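Local coordinates for protein putative aldolase (Bacteroides vulgatus ATCC 8482, PDB 3DXI) that is of unknown function but is a putative aldolase with a TIM-barrel domain of the HMGL-like family, at residues 40-46 against 75-81; 65-69 against 97-102; 159-165 against 188-194; 215-220 against 229-234. One frame throughout, in Å; residues are numbered along the deposited sequence.

Interaction 1: residues 40-46 against 75-81; sequences YLEVGYR and KIAIMLN
Y40 and K75 both set CG anti to their own carbonyl carbon (chi1 -81° and -76°), and the two side chains run side by side in the same direction. K75 CB sits over one face of the Y40 ring, 3.8 Å from its centroid, in a CH-pi contact. The extended lysine chain carries K75 NZ to a hydrogen bond with Y40 OH at 3.2 Å. Both polar ends also reach E129, which forms a salt bridge with the lysine and a hydrogen bond with the tyrosine. Along the backbone, L41 N bonds to K75 O, A77 N to L41 O at 2.9 Å, and V43 N to A77 O. Residues 40-46 then use one residue more than 75-81, so that M79 N meets G44 O at 2.9 Å and R46 N meets M79 O. These are neighbouring parallel strands of the eight-stranded TIM barrel. Y40, E42, Y45, K75, A77 and M79 face its interior, while L41, I76 and I78 turn to the outer layer, where L41 packs on helix 23-34. V43 CG2 touches I76 CG2, and V43 also packs on L68 of helix 62-71. M79 is a selenomethionine whose CG lies 3.7 Å from Y45 CE1; its SE meets that ring obliquely, 4.8 Å from the centroid, as a Met-aromatic contact. E42 reaches across with an extended chain, its OE2 3.4 Å from M79 CB, while its OE1 forms salt bridges with R11 and R105. One water links Y45 OH to N81 ND2, and another joins R46 O to N81 N.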
# COMPACT_ATOMS: atom_id res chain seq x y z
N TYR A 40 -22.41 6.56 -3.18
CA TYR A 40 -22.56 6.57 -4.63
C TYR A 40 -21.95 5.33 -5.26
O TYR A 40 -20.93 4.82 -4.80
CB TYR A 40 -21.86 7.80 -5.23
CG TYR A 40 -22.66 9.07 -5.16
CD1 TYR A 40 -23.28 9.58 -6.30
CD2 TYR A 40 -22.78 9.78 -3.97
CE1 TYR A 40 -24.01 10.77 -6.25
CE2 TYR A 40 -23.51 10.96 -3.91
CZ TYR A 40 -24.12 11.45 -5.06
OH TYR A 40 -24.85 12.61 -5.01
N LEU A 41 -22.59 4.87 -6.33
CA LEU A 41 -22.13 3.70 -7.06
C LEU A 41 -22.08 4.07 -8.54
O LEU A 41 -23.12 4.34 -9.15
CB LEU A 41 -23.08 2.52 -6.87
CG LEU A 41 -23.53 2.11 -5.47
CD1 LEU A 41 -24.46 0.92 -5.57
CD2 LEU A 41 -22.32 1.77 -4.61
N GLU A 42 -20.88 4.12 -9.11
CA GLU A 42 -20.73 4.42 -10.53
C GLU A 42 -20.62 3.05 -11.16
O GLU A 42 -19.58 2.40 -11.11
CB GLU A 42 -19.46 5.22 -10.77
CG GLU A 42 -19.27 5.64 -12.20
CD GLU A 42 -18.11 6.58 -12.34
OE1 GLU A 42 -16.99 6.19 -11.94
OE2 GLU A 42 -18.32 7.71 -12.84
N VAL A 43 -21.73 2.61 -11.76
CA VAL A 43 -21.84 1.28 -12.34
C VAL A 43 -21.35 1.05 -13.76
O VAL A 43 -21.23 -0.10 -14.19
CB VAL A 43 -23.30 0.81 -12.25
CG1 VAL A 43 -23.77 0.85 -10.79
CG2 VAL A 43 -24.19 1.70 -13.11
N GLY A 44 -21.08 2.12 -14.50
CA GLY A 44 -20.61 1.93 -15.86
C GLY A 44 -20.60 3.16 -16.73
O GLY A 44 -20.81 4.28 -16.25
N TYR A 45 -20.36 2.94 -18.01
CA TYR A 45 -20.31 4.00 -19.01
C TYR A 45 -21.56 3.99 -19.87
O TYR A 45 -22.31 3.00 -19.90
CB TYR A 45 -19.12 3.78 -19.96
CG TYR A 45 -17.74 3.97 -19.36
CD1 TYR A 45 -17.14 5.23 -19.33
CD2 TYR A 45 -17.03 2.89 -18.83
CE1 TYR A 45 -15.87 5.41 -18.79
CE2 TYR A 45 -15.75 3.06 -18.28
CZ TYR A 45 -15.18 4.33 -18.27
OH TYR A 45 -13.93 4.52 -17.75
N ARG A 46 -21.78 5.11 -20.55
CA ARG A 46 -22.85 5.25 -21.53
C ARG A 46 -21.96 5.59 -22.74
O ARG A 46 -21.07 6.43 -22.63
CB ARG A 46 -23.80 6.41 -21.19
CG ARG A 46 -24.87 6.08 -20.14
CD ARG A 46 -25.90 5.06 -20.63
NE ARG A 46 -26.90 5.63 -21.54
CZ ARG A 46 -27.89 4.93 -22.11
NH1 ARG A 46 -28.02 3.63 -21.87
NH2 ARG A 46 -28.74 5.53 -22.94
N LYS A 75 -27.25 6.23 -4.36
CA LYS A 75 -27.27 7.03 -5.58
C LYS A 75 -26.47 6.33 -6.67
O LYS A 75 -25.45 5.69 -6.41
CB LYS A 75 -26.72 8.44 -5.30
CG LYS A 75 -27.72 9.33 -4.55
CD LYS A 75 -27.21 10.74 -4.39
CE LYS A 75 -28.30 11.68 -3.91
NZ LYS A 75 -27.85 13.10 -3.91
N ILE A 76 -26.95 6.44 -7.91
CA ILE A 76 -26.31 5.78 -9.04
C ILE A 76 -25.71 6.78 -10.02
O ILE A 76 -26.29 7.82 -10.32
CB ILE A 76 -27.33 4.90 -9.80
CG1 ILE A 76 -27.94 3.86 -8.86
CG2 ILE A 76 -26.66 4.21 -10.98
CD1 ILE A 76 -26.95 2.84 -8.35
N ALA A 77 -24.53 6.44 -10.53
CA ALA A 77 -23.85 7.29 -11.49
C ALA A 77 -23.32 6.47 -12.65
O ALA A 77 -23.09 5.27 -12.52
CB ALA A 77 -22.70 8.03 -10.81
N ILE A 78 -23.14 7.13 -13.79
CA ILE A 78 -22.54 6.50 -14.95
C ILE A 78 -21.52 7.54 -15.42
O ILE A 78 -21.60 8.71 -15.04
CB ILE A 78 -23.57 6.19 -16.10
CG1 ILE A 78 -24.13 7.48 -16.69
CG2 ILE A 78 -24.66 5.26 -15.58
CD1 ILE A 78 -23.28 8.08 -17.79
N MSE A 79 -20.56 7.12 -16.23
CA MSE A 79 -19.55 8.04 -16.71
C MSE A 79 -19.57 8.20 -18.22
O MSE A 79 -19.94 7.29 -18.96
CB MSE A 79 -18.16 7.55 -16.26
CG MSE A 79 -16.99 8.31 -16.85
SE MSE A 79 -15.30 7.84 -16.03
CE MSE A 79 -15.38 9.06 -14.53
N LEU A 80 -19.17 9.39 -18.67
CA LEU A 80 -19.08 9.74 -20.08
C LEU A 80 -17.66 10.22 -20.33
O LEU A 80 -17.11 10.98 -19.53
CB LEU A 80 -20.03 10.88 -20.44
CG LEU A 80 -21.54 10.68 -20.42
CD1 LEU A 80 -22.22 12.01 -20.74
CD2 LEU A 80 -21.94 9.61 -21.43
N ASN A 81 -17.06 9.79 -21.44
CA ASN A 81 -15.72 10.24 -21.79
C ASN A 81 -15.90 11.53 -22.61
O ASN A 81 -16.44 11.50 -23.72
CB ASN A 81 -15.00 9.18 -22.64
CG ASN A 81 -14.57 7.97 -21.82
OD1 ASN A 81 -14.56 6.84 -22.32
ND2 ASN A 81 -14.19 8.19 -20.57
O HOH W 1 -12.48 6.84 -18.84
O HOH W 2 -18.74 8.20 -23.21

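Interaction 2: residues 65-69 against 97-102; sequences LKHLR and IIGLVD
R69 reaches from helix 62-71 across the loop at L100 to D102, just before strand 103-108. R69 CB lies 4.2 Å from L100 O. CG leaves opposite the backbone N (chi1 179°), and the bend that follows (chi2 56°) lays the chain along the loop backbone, R69 CD being 4.0 Å from L100 O. That oxygen then sits over one face of the guanidinium group, where R69 NE is 3.2 Å away at an angle too poor for a hydrogen bond; G99 O lies near the plane, at the edge. At the tip, R69 NH1 bonds to D102 OD2 at 2.8 Å and R69 NH2 to D102 OD1 at 2.9 Å, an end-on, two-nitrogen salt bridge. The two flat groups are not coplanar: their planes stand 64° apart, so NH2 approaches OD1 from above the carboxylate plane, whereas OD2 is met on its syn side. Deeper in, L65 points from the same helix into the loop, L65 CD1 touching I97 CG2 at a tight 3.5 Å and V101 CG2 at 3.8 Å. L100 CD1 meets the aliphatic part of K66, 3.9 Å from K66 CG. The loop keeps its own turn, since I97 O accepts from both L100 N and V101 N. The contact thus ties an outer helix of the barrel to the lead-in of a strand. D102 OD2 serves R69 and also I76 N of strand 75-81, so the arginine probably helps to hold the carboxylate negative and to fix its rotation at the strand end.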
# COMPACT_ATOMS: atom_id res chain seq x y z
N LEU A 65 -30.29 -0.57 -15.91
CA LEU A 65 -30.45 0.51 -14.95
C LEU A 65 -31.77 0.45 -14.17
O LEU A 65 -31.82 0.81 -13.00
CB LEU A 65 -30.29 1.87 -15.65
CG LEU A 65 -28.86 2.16 -16.13
CD1 LEU A 65 -28.83 3.41 -16.98
CD2 LEU A 65 -27.94 2.32 -14.92
N LYS A 66 -32.84 0.00 -14.82
CA LYS A 66 -34.14 -0.10 -14.15
C LYS A 66 -34.06 -1.12 -13.03
O LYS A 66 -34.64 -0.93 -11.95
CB LYS A 66 -35.23 -0.52 -15.13
CG LYS A 66 -35.68 0.57 -16.08
CD LYS A 66 -36.78 0.05 -16.99
CE LYS A 66 -37.30 1.14 -17.91
NZ LYS A 66 -38.39 0.63 -18.79
N HIS A 67 -33.36 -2.22 -13.29
CA HIS A 67 -33.18 -3.29 -12.31
C HIS A 67 -32.32 -2.79 -11.14
O HIS A 67 -32.70 -2.93 -9.97
CB HIS A 67 -32.50 -4.49 -12.98
CG HIS A 67 -32.12 -5.58 -12.02
ND1 HIS A 67 -33.05 -6.25 -11.26
CD2 HIS A 67 -30.92 -6.12 -11.72
CE1 HIS A 67 -32.43 -7.16 -10.52
NE2 HIS A 67 -31.14 -7.10 -10.79
N LEU A 68 -31.17 -2.21 -11.45
CA LEU A 68 -30.28 -1.69 -10.42
C LEU A 68 -30.96 -0.62 -9.57
O LEU A 68 -30.82 -0.59 -8.35
CB LEU A 68 -29.01 -1.10 -11.06
CG LEU A 68 -28.17 -2.05 -11.93
CD1 LEU A 68 -26.89 -1.33 -12.34
CD2 LEU A 68 -27.84 -3.33 -11.16
N ARG A 69 -31.71 0.26 -10.23
CA ARG A 69 -32.41 1.33 -9.52
C ARG A 69 -33.49 0.74 -8.62
O ARG A 69 -33.83 1.31 -7.58
CB ARG A 69 -33.03 2.30 -10.52
CG ARG A 69 -33.80 3.42 -9.86
CD ARG A 69 -32.91 4.17 -8.88
NE ARG A 69 -32.70 5.55 -9.32
CZ ARG A 69 -31.82 6.39 -8.78
NH1 ARG A 69 -31.05 6.01 -7.77
NH2 ARG A 69 -31.73 7.63 -9.25
N ILE A 97 -32.07 7.67 -19.79
CA ILE A 97 -31.83 7.29 -18.40
C ILE A 97 -32.26 8.30 -17.33
O ILE A 97 -31.89 8.17 -16.17
CB ILE A 97 -30.34 6.94 -18.16
CG1 ILE A 97 -29.47 8.19 -18.29
CG2 ILE A 97 -29.88 5.89 -19.17
CD1 ILE A 97 -27.98 7.93 -18.09
N ILE A 98 -33.04 9.30 -17.71
CA ILE A 98 -33.49 10.27 -16.72
C ILE A 98 -34.28 9.52 -15.65
O ILE A 98 -35.01 8.58 -15.95
CB ILE A 98 -34.39 11.36 -17.36
CG1 ILE A 98 -35.46 10.70 -18.23
CG2 ILE A 98 -33.55 12.31 -18.19
CD1 ILE A 98 -36.39 11.69 -18.93
N GLY A 99 -34.10 9.92 -14.39
CA GLY A 99 -34.80 9.26 -13.31
C GLY A 99 -34.18 7.95 -12.86
O GLY A 99 -34.44 7.48 -11.75
N LEU A 100 -33.34 7.35 -13.70
CA LEU A 100 -32.70 6.09 -13.35
C LEU A 100 -31.30 6.31 -12.79
O LEU A 100 -30.82 5.53 -11.96
CB LEU A 100 -32.63 5.19 -14.58
CG LEU A 100 -33.97 4.81 -15.21
CD1 LEU A 100 -33.75 3.96 -16.45
CD2 LEU A 100 -34.81 4.06 -14.18
N VAL A 101 -30.66 7.38 -13.23
CA VAL A 101 -29.30 7.71 -12.78
C VAL A 101 -29.27 9.09 -12.14
O VAL A 101 -29.82 10.04 -12.69
CB VAL A 101 -28.32 7.65 -13.97
CG1 VAL A 101 -26.94 8.19 -13.56
CG2 VAL A 101 -28.21 6.21 -14.46
N ASP A 102 -28.63 9.17 -10.98
CA ASP A 102 -28.53 10.41 -10.23
C ASP A 102 -27.46 11.36 -10.73
O ASP A 102 -27.71 12.56 -10.89
CB ASP A 102 -28.27 10.09 -8.76
CG ASP A 102 -29.37 9.26 -8.15
OD1 ASP A 102 -30.46 9.81 -7.91
OD2 ASP A 102 -29.15 8.04 -7.93

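Interaction 3: residues 159-165 against 188-194; sequences LFCMVDS and PVGFHGH
Strands 159-163 and 189-192 run parallel, their axes 29° apart and 4.3 Å at closest approach, and their backbones exchange hydrogen bonds in unbroken alternation. F160 N bonds to P188 O, G190 N to F160 O, M162 N to G190 O at 2.7 Å, H192 N to M162 O, and D164 N to H192 O. The pairing runs on past the strands through a side chain: D164 OD2 accepts H194 N at 3.1 Å, from above the carboxylate plane. D164 is the centre of an inverse gamma turn, and its OD1 is bonded to I169 N. S165 O takes a weak bond from H194 ND1 at the edge of the imidazole, while D164 O lies over one face of that ring. The two strands belong to a beta-alpha-beta unit of the TIM barrel, with helix 171-184 as the connection. C161, V163 and H192 line the interior, and F160, M162, V189 and F191 turn to the helical layer. On the inner side C161 SG rests 3.8 Å from H192 CB; the imidazole itself is held by D216 in the next strand, through ND1. G190 has no side chain, which lets L159 CD1 come within 3.6 Å of G190 N. Outside, selenomethionine M162 turns back about its CG-SE bond (chi3 -66°), which brings M162 CE to 4.2 Å from V189 CG1. The F191 ring reaches D164, with F191 CE1 4.0 Å from D164 CB.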
# COMPACT_ATOMS: atom_id res chain seq x y z
N LEU A 159 -19.72 17.96 -8.19
CA LEU A 159 -18.52 17.30 -7.75
C LEU A 159 -17.34 17.60 -8.68
O LEU A 159 -17.47 17.49 -9.90
CB LEU A 159 -18.72 15.79 -7.68
CG LEU A 159 -17.44 14.99 -7.44
CD1 LEU A 159 -16.84 15.41 -6.10
CD2 LEU A 159 -17.71 13.49 -7.47
N PHE A 160 -16.22 17.99 -8.08
CA PHE A 160 -14.99 18.24 -8.82
C PHE A 160 -14.02 17.20 -8.26
O PHE A 160 -13.47 17.38 -7.17
CB PHE A 160 -14.45 19.64 -8.54
CG PHE A 160 -13.19 19.96 -9.31
CD1 PHE A 160 -13.24 20.25 -10.67
CD2 PHE A 160 -11.94 19.90 -8.68
CE1 PHE A 160 -12.08 20.48 -11.39
CE2 PHE A 160 -10.77 20.14 -9.40
CZ PHE A 160 -10.84 20.42 -10.75
N CYS A 161 -13.81 16.12 -9.01
CA CYS A 161 -12.94 15.02 -8.58
C CYS A 161 -11.51 15.11 -9.11
O CYS A 161 -11.29 15.13 -10.32
CB CYS A 161 -13.57 13.69 -9.00
SG CYS A 161 -12.72 12.22 -8.39
N MSE A 162 -10.54 15.17 -8.19
CA MSE A 162 -9.13 15.23 -8.58
C MSE A 162 -8.64 13.80 -8.79
O MSE A 162 -8.68 12.98 -7.88
CB MSE A 162 -8.31 15.91 -7.47
CG MSE A 162 -8.85 17.26 -7.03
SE MSE A 162 -7.74 18.06 -5.67
CE MSE A 162 -8.04 16.79 -4.25
N VAL A 163 -8.17 13.50 -10.00
CA VAL A 163 -7.71 12.16 -10.33
C VAL A 163 -6.19 11.96 -10.36
O VAL A 163 -5.48 12.58 -11.16
CB VAL A 163 -8.30 11.70 -11.68
CG1 VAL A 163 -7.88 10.27 -11.99
CG2 VAL A 163 -9.81 11.82 -11.64
N ASP A 164 -5.71 11.08 -9.49
CA ASP A 164 -4.30 10.72 -9.38
C ASP A 164 -4.03 9.75 -10.54
O ASP A 164 -3.79 8.57 -10.33
CB ASP A 164 -4.07 10.05 -8.01
CG ASP A 164 -2.67 9.48 -7.84
OD1 ASP A 164 -1.71 10.01 -8.44
OD2 ASP A 164 -2.54 8.50 -7.08
N SER A 165 -4.09 10.29 -11.76
CA SER A 165 -3.92 9.52 -12.99
C SER A 165 -2.74 8.56 -13.08
O SER A 165 -2.90 7.41 -13.50
CB SER A 165 -3.89 10.47 -14.19
OG SER A 165 -5.16 11.07 -14.41
N PRO A 188 -18.26 20.98 -4.28
CA PRO A 188 -17.74 19.86 -3.50
C PRO A 188 -16.53 19.28 -4.23
O PRO A 188 -16.50 19.23 -5.47
CB PRO A 188 -18.92 18.90 -3.46
CG PRO A 188 -20.10 19.83 -3.44
CD PRO A 188 -19.72 20.86 -4.48
N VAL A 189 -15.51 18.85 -3.49
CA VAL A 189 -14.32 18.29 -4.11
C VAL A 189 -14.13 16.82 -3.76
O VAL A 189 -14.49 16.38 -2.66
CB VAL A 189 -13.05 19.07 -3.70
CG1 VAL A 189 -11.82 18.50 -4.39
CG2 VAL A 189 -13.22 20.56 -4.04
N GLY A 190 -13.58 16.06 -4.70
CA GLY A 190 -13.33 14.65 -4.47
C GLY A 190 -11.92 14.25 -4.88
O GLY A 190 -11.20 15.01 -5.53
N PHE A 191 -11.53 13.03 -4.49
CA PHE A 191 -10.22 12.50 -4.82
C PHE A 191 -10.33 11.05 -5.28
O PHE A 191 -11.04 10.25 -4.66
CB PHE A 191 -9.30 12.55 -3.60
CG PHE A 191 -7.95 11.90 -3.83
CD1 PHE A 191 -7.02 12.48 -4.70
CD2 PHE A 191 -7.62 10.71 -3.19
CE1 PHE A 191 -5.78 11.88 -4.94
CE2 PHE A 191 -6.38 10.09 -3.42
CZ PHE A 191 -5.45 10.68 -4.29
N HIS A 192 -9.64 10.73 -6.36
CA HIS A 192 -9.63 9.37 -6.88
C HIS A 192 -8.16 8.99 -7.01
O HIS A 192 -7.48 9.39 -7.95
CB HIS A 192 -10.32 9.28 -8.24
CG HIS A 192 -10.40 7.89 -8.79
ND1 HIS A 192 -11.57 7.33 -9.26
CD2 HIS A 192 -9.44 6.94 -8.96
CE1 HIS A 192 -11.33 6.11 -9.70
NE2 HIS A 192 -10.05 5.84 -9.53
N GLY A 193 -7.66 8.22 -6.05
CA GLY A 193 -6.26 7.85 -6.09
C GLY A 193 -5.99 6.51 -6.73
O GLY A 193 -6.86 5.64 -6.76
N HIS A 194 -4.79 6.36 -7.27
CA HIS A 194 -4.39 5.09 -7.86
C HIS A 194 -3.34 4.49 -6.92
O HIS A 194 -2.69 5.22 -6.16
CB HIS A 194 -3.83 5.28 -9.26
CG HIS A 194 -4.89 5.49 -10.30
ND1 HIS A 194 -4.61 5.75 -11.62
CD2 HIS A 194 -6.24 5.47 -10.20
CE1 HIS A 194 -5.73 5.88 -12.29
NE2 HIS A 194 -6.74 5.71 -11.46

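Interaction 4: residues 215-220 against 229-234; sequences IDATIT and LKMELL
The end of the last barrel strand, 214-217, and the start of the helix that follows it, 231-241, meet here through A217, T218 and T220 on one side and L229, M231 and E232 on the other. T218 grips the incoming chain with both backbone groups: T218 N bonds to L229 O at 3.2 Å, and T218 O accepts M231 N at 2.8 Å in a nearly straight bond (178°). K230, between these two partners, is the N-cap residue. Just upstream, a water joins D216 O to L229 N. One helical residue on, E232 turns its CG into the crowded position between backbone N and carbonyl carbon (chi1 60°) and bends again beyond it, which brings E232 OE1 back to T220 N at 2.9 Å through its syn lone pair. A217 CB packs 3.9 Å from CE of selenomethionine M231 and 3.4 Å from L229 O. I215 CG2 touches L234 CD2, also at 3.9 Å, and I219 CD1 leans on M231 CB. E232 also packs on M274 of the second subunit. The first turn of the helix is thus bound to the strand by its opening N-H and by a buried carboxylate, whose negative charge the helix N-terminus would probably favour.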
# COMPACT_ATOMS: atom_id res chain seq x y z
N ILE A 215 -14.65 10.64 -1.96
CA ILE A 215 -13.51 9.74 -2.12
C ILE A 215 -13.96 8.55 -2.96
O ILE A 215 -15.02 7.97 -2.71
CB ILE A 215 -12.94 9.20 -0.78
CG1 ILE A 215 -12.33 10.34 0.03
CG2 ILE A 215 -11.88 8.14 -1.06
CD1 ILE A 215 -11.14 11.00 -0.64
N ASP A 216 -13.16 8.21 -3.97
CA ASP A 216 -13.41 7.09 -4.88
C ASP A 216 -12.56 5.88 -4.47
O ASP A 216 -11.41 6.02 -4.04
CB ASP A 216 -13.03 7.46 -6.32
CG ASP A 216 -14.06 8.34 -7.01
OD1 ASP A 216 -14.91 8.96 -6.32
OD2 ASP A 216 -14.00 8.43 -8.26
N ALA A 217 -13.12 4.69 -4.65
CA ALA A 217 -12.42 3.44 -4.35
C ALA A 217 -13.19 2.31 -5.03
O ALA A 217 -14.28 2.53 -5.55
CB ALA A 217 -12.34 3.21 -2.85
N THR A 218 -12.62 1.11 -5.03
CA THR A 218 -13.27 -0.05 -5.63
C THR A 218 -12.96 -1.30 -4.81
O THR A 218 -11.95 -1.34 -4.10
CB THR A 218 -12.79 -0.29 -7.09
OG1 THR A 218 -11.39 -0.58 -7.10
CG2 THR A 218 -13.06 0.94 -7.95
N ILE A 219 -13.83 -2.30 -4.88
CA ILE A 219 -13.64 -3.55 -4.15
C ILE A 219 -12.38 -4.27 -4.67
O ILE A 219 -12.26 -4.56 -5.86
CB ILE A 219 -14.89 -4.46 -4.29
CG1 ILE A 219 -16.10 -3.77 -3.66
CG2 ILE A 219 -14.63 -5.82 -3.64
CD1 ILE A 219 -15.94 -3.43 -2.18
N THR A 220 -11.46 -4.53 -3.74
CA THR A 220 -10.16 -5.15 -3.98
C THR A 220 -9.26 -4.26 -4.84
O THR A 220 -8.24 -4.72 -5.34
CB THR A 220 -10.24 -6.57 -4.63
OG1 THR A 220 -10.76 -6.48 -5.95
CG2 THR A 220 -11.12 -7.50 -3.80
N LEU A 229 -7.66 2.60 -4.99
CA LEU A 229 -7.61 2.42 -3.54
C LEU A 229 -8.60 1.30 -3.27
O LEU A 229 -9.70 1.28 -3.84
CB LEU A 229 -8.08 3.70 -2.84
CG LEU A 229 -8.54 3.60 -1.38
CD1 LEU A 229 -7.41 3.07 -0.51
CD2 LEU A 229 -8.97 4.97 -0.91
N LYS A 230 -8.22 0.35 -2.41
CA LYS A 230 -9.10 -0.76 -2.07
C LYS A 230 -10.17 -0.27 -1.10
O LYS A 230 -9.86 0.17 0.01
CB LYS A 230 -8.30 -1.92 -1.46
CG LYS A 230 -7.30 -2.52 -2.44
CD LYS A 230 -6.69 -3.82 -1.95
CE LYS A 230 -5.60 -3.59 -0.93
NZ LYS A 230 -4.48 -4.54 -1.19
N MSE A 231 -11.43 -0.35 -1.53
CA MSE A 231 -12.54 0.10 -0.70
C MSE A 231 -12.50 -0.54 0.68
O MSE A 231 -12.72 0.13 1.68
CB MSE A 231 -13.87 -0.21 -1.39
CG MSE A 231 -15.10 0.20 -0.59
SE MSE A 231 -15.20 2.11 -0.25
CE MSE A 231 -16.08 2.65 -1.91
N GLU A 232 -12.20 -1.84 0.73
CA GLU A 232 -12.14 -2.54 2.01
C GLU A 232 -11.06 -1.95 2.92
O GLU A 232 -11.21 -1.97 4.14
CB GLU A 232 -11.86 -4.04 1.80
CG GLU A 232 -10.55 -4.35 1.07
CD GLU A 232 -10.75 -4.51 -0.42
OE1 GLU A 232 -11.65 -3.84 -0.97
OE2 GLU A 232 -10.00 -5.29 -1.03
N LEU A 233 -9.98 -1.44 2.34
CA LEU A 233 -8.91 -0.85 3.15
C LEU A 233 -9.38 0.49 3.70
O LEU A 233 -9.11 0.82 4.86
CB LEU A 233 -7.64 -0.65 2.32
CG LEU A 233 -6.45 -0.07 3.08
CD1 LEU A 233 -6.17 -0.89 4.33
CD2 LEU A 233 -5.22 -0.06 2.18
N LEU A 234 -10.08 1.25 2.88
CA LEU A 234 -10.61 2.55 3.29
C LEU A 234 -11.58 2.38 4.46
O LEU A 234 -11.42 3.03 5.49
CB LEU A 234 -11.33 3.24 2.13
CG LEU A 234 -12.05 4.56 2.40
CD1 LEU A 234 -11.08 5.61 2.94
CD2 LEU A 234 -12.70 5.04 1.10
O HOH W 3 -9.48 4.97 -6.12

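How the interactions relate
Interactions 1 and 3 are strand pairs in the buried wall of one barrel, held by backbone bonds, with a mix of charged, aromatic and small side chains inward and mainly apolar ones toward the helices. Interaction 4 is equally buried but joins the last strand to the helix after it and borders the second subunit. Interaction 2 is partly exposed on the outer layer and replaces backbone pairing with a salt bridge and aliphatic packing. Its loop carboxylate touches strand 75-81 of interaction 1. Interactions 3 and 4 lie on adjoining strands, 189-192 and 214-217, joined by F191 O with D216 N. Interactions 1 and 3 lie about 15 Å apart between centres, without touching.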